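Side-chain contact in probable zinc protease (Pseudomonas aeruginosa, PDB 4NNZ), which probably belongs to a two-subunit zinc-dependent metallopeptidase of the M16 family, as one half of the heterodimer: residues 282-286 with 287-291. Residues are numbered along the deposited sequence; the frame is centred on the assembly and turned at random.
Sequences RLASR and LERGE
Leu283 O is gripped by two amides of the next turn, the nearer being Leu287 N at 2.8 Å, which stands above the carbonyl plane. The other, Glu288 N, lies in that plane, 3.1 Å from Leu283 O, with a straighter N-H...O angle of 164°. Ala284 O then accepts from Arg289 N at 2.8 Å, like Glu288 N to Leu283 O a bond between residues five apart, the spacing of a pi-type turn.

On the buried side, Leu283 CD2 meets Leu287 CD1 at 3.8 Å, the two branched chains crossing obliquely. Both pack against Leu332 of helix 325-341, and Leu283 also meets Ala297 and Leu287 Val294 of strand 294-301, an apolar setting that suits leucine.

Arg289 turns back along the helix, over Ala284 and Ser285. Its chain bends at chi3 (-58°), laying one guanidinium face over Ser285 CA and Ala284 O, while Arg289 NH2 comes 3.5 Å from Ser285 CA. The small residues Ala284 and Ser285 leave room for this flat group, whose NH2 is bonded to Tyr279 O; the Tyr279 ring adds a cation-pi contact. Arg286 instead reaches away, its extended chain carrying NH1 to a salt bridge with Asp338.

Arg289 is the first residue to leave helical angles, and Gly290 follows with positive phi (76°), a conformation that glycine adopts easily. The arrangement is characteristic of a helix C-terminus that ends in a wider, pi-type turn, here closing the short helix 282-288 before strand 294-301.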
ATOM      1  N   ARG A 282       9.736 -25.870 -21.744  1.00 46.96           N
ATOM      2  CA  ARG A 282      11.116 -25.748 -21.335  1.00 47.33           C
ATOM      3  C   ARG A 282      11.434 -26.141 -19.922  1.00 43.33           C
ATOM      4  O   ARG A 282      12.396 -26.823 -19.690  1.00 41.61           O
ATOM      5  CB  ARG A 282      11.560 -24.321 -21.525  1.00 45.01           C
ATOM      6  CG  ARG A 282      12.281 -24.086 -22.801  1.00 50.30           C
ATOM      7  CD  ARG A 282      11.504 -23.229 -23.752  1.00 53.41           C
ATOM      8  NE  ARG A 282      12.370 -22.202 -24.262  1.00 64.38           N
ATOM      9  CZ  ARG A 282      13.151 -22.349 -25.308  1.00 66.06           C
ATOM     10  NH1 ARG A 282      13.136 -23.470 -25.983  1.00 66.29           N
ATOM     11  NH2 ARG A 282      13.914 -21.365 -25.692  1.00 66.26           N
ATOM     12  N   LEU A 283      10.637 -25.700 -18.984  1.00 41.61           N
ATOM     13  CA  LEU A 283      10.935 -25.995 -17.624  1.00 45.39           C
ATOM     14  C   LEU A 283      10.877 -27.466 -17.347  1.00 44.36           C
ATOM     15  O   LEU A 283      11.689 -27.972 -16.617  1.00 44.12           O
ATOM     16  CB  LEU A 283       9.999 -25.252 -16.702  1.00 48.25           C
ATOM     17  CG  LEU A 283      10.165 -23.756 -16.642  1.00 47.73           C
ATOM     18  CD1 LEU A 283       9.131 -23.173 -15.714  1.00 48.73           C
ATOM     19  CD2 LEU A 283      11.554 -23.444 -16.175  1.00 45.42           C
ATOM     20  N   ALA A 284       9.889 -28.145 -17.891  1.00 45.42           N
ATOM     21  CA  ALA A 284       9.800 -29.561 -17.658  1.00 46.64           C
ATOM     22  C   ALA A 284      10.931 -30.358 -18.256  1.00 43.00           C
ATOM     23  O   ALA A 284      11.531 -31.171 -17.598  1.00 42.03           O
ATOM     24  CB  ALA A 284       8.481 -30.077 -18.179  1.00 43.60           C
ATOM     25  N   SER A 285      11.176 -30.158 -19.529  1.00 45.24           N
ATOM     26  CA  SER A 285      12.209 -30.895 -20.178  1.00 47.44           C
ATOM     27  C   SER A 285      13.553 -30.568 -19.630  1.00 50.28           C
ATOM     28  O   SER A 285      14.337 -31.434 -19.342  1.00 57.17           O
ATOM     29  CB  SER A 285      12.218 -30.496 -21.613  1.00 45.67           C
ATOM     30  OG  SER A 285      11.396 -29.397 -21.766  1.00 49.55           O
ATOM     31  N   ARG A 286      13.852 -29.295 -19.574  1.00 49.10           N
ATOM     32  CA  ARG A 286      15.102 -28.858 -19.042  1.00 47.04           C
ATOM     33  C   ARG A 286      15.383 -28.978 -17.550  1.00 52.89           C
ATOM     34  O   ARG A 286      16.474 -29.330 -17.192  1.00 55.55           O
ATOM     35  CB  ARG A 286      15.408 -27.489 -19.563  1.00 44.71           C
ATOM     36  CG  ARG A 286      15.259 -27.431 -21.045  1.00 47.61           C
ATOM     37  CD  ARG A 286      15.738 -26.116 -21.578  1.00 51.82           C
ATOM     38  NE  ARG A 286      15.607 -26.070 -23.008  1.00 57.20           N
ATOM     39  CZ  ARG A 286      16.035 -25.088 -23.765  1.00 56.18           C
ATOM     40  NH1 ARG A 286      16.633 -24.064 -23.228  1.00 55.78           N
ATOM     41  NH2 ARG A 286      15.861 -25.147 -25.061  1.00 53.99           N
ATOM     42  N   LEU A 287      14.449 -28.610 -16.683  1.00 50.11           N
ATOM     43  CA  LEU A 287      14.738 -28.590 -15.258  1.00 49.14           C
ATOM     44  C   LEU A 287      14.193 -29.724 -14.436  1.00 49.02           C
ATOM     45  O   LEU A 287      14.830 -30.190 -13.540  1.00 47.50           O
ATOM     46  CB  LEU A 287      14.302 -27.279 -14.657  1.00 47.38           C
ATOM     47  CG  LEU A 287      14.991 -26.103 -15.282  1.00 48.61           C
ATOM     48  CD1 LEU A 287      14.659 -24.852 -14.514  1.00 52.01           C
ATOM     49  CD2 LEU A 287      16.478 -26.326 -15.298  1.00 48.52           C
ATOM     50  N   GLU A 288      12.968 -30.113 -14.713  1.00 55.71           N
ATOM     51  CA  GLU A 288      12.364 -31.306 -14.145  1.00 59.51           C
ATOM     52  C   GLU A 288      12.957 -32.618 -14.614  1.00 60.58           C
ATOM     53  O   GLU A 288      13.208 -33.523 -13.854  1.00 55.06           O
ATOM     54  CB  GLU A 288      10.902 -31.305 -14.455  1.00 60.66           C
ATOM     55  CG  GLU A 288      10.101 -32.012 -13.422  1.00 68.18           C
ATOM     56  CD  GLU A 288       8.651 -32.106 -13.792  1.00 81.91           C
ATOM     57  OE1 GLU A 288       8.037 -31.081 -14.124  1.00 81.18           O
ATOM     58  OE2 GLU A 288       8.119 -33.218 -13.740  1.00 90.31           O
ATOM     59  N   ARG A 289      13.053 -32.743 -15.911  1.00 58.29           N
ATOM     60  CA  ARG A 289      13.741 -33.840 -16.500  1.00 62.07           C
ATOM     61  C   ARG A 289      15.044 -33.211 -16.858  1.00 61.95           C
ATOM     62  O   ARG A 289      15.185 -32.046 -16.725  1.00 60.15           O
ATOM     63  CB  ARG A 289      12.987 -34.315 -17.720  1.00 59.58           C
ATOM     64  CG  ARG A 289      11.564 -34.670 -17.404  1.00 57.83           C
ATOM     65  CD  ARG A 289      10.914 -35.504 -18.474  1.00 55.33           C
ATOM     66  NE  ARG A 289      10.926 -34.860 -19.768  1.00 55.32           N
ATOM     67  CZ  ARG A 289      10.049 -33.959 -20.149  1.00 54.69           C
ATOM     68  NH1 ARG A 289       9.105 -33.598 -19.325  1.00 54.75           N
ATOM     69  NH2 ARG A 289      10.109 -33.444 -21.352  1.00 50.96           N
ATOM     70  N   GLY A 290      16.039 -33.968 -17.248  1.00 66.75           N
ATOM     71  CA  GLY A 290      17.177 -33.400 -17.932  1.00 67.86           C
ATOM     72  C   GLY A 290      18.154 -32.664 -17.057  1.00 66.03           C
ATOM     73  O   GLY A 290      19.157 -32.200 -17.512  1.00 81.35           O
ATOM     74  N   GLU A 291      17.836 -32.528 -15.794  1.00 67.07           N
ATOM     75  CA  GLU A 291      18.718 -31.866 -14.879  1.00 59.29           C
ATOM     76  C   GLU A 291      18.264 -32.149 -13.496  1.00 58.20           C
ATOM     77  O   GLU A 291      19.028 -32.079 -12.583  1.00 56.50           O
ATOM     78  CB  GLU A 291      18.719 -30.399 -15.114  1.00 63.51           C
ATOM     79  CG  GLU A 291      20.067 -29.852 -15.438  1.00 68.62           C
ATOM     80  CD  GLU A 291      19.978 -28.421 -15.853  1.00 76.46           C
ATOM     81  OE1 GLU A 291      19.611 -28.173 -17.018  1.00 71.81           O
ATOM     82  OE2 GLU A 291      20.253 -27.557 -15.012  1.00 75.25           O
TER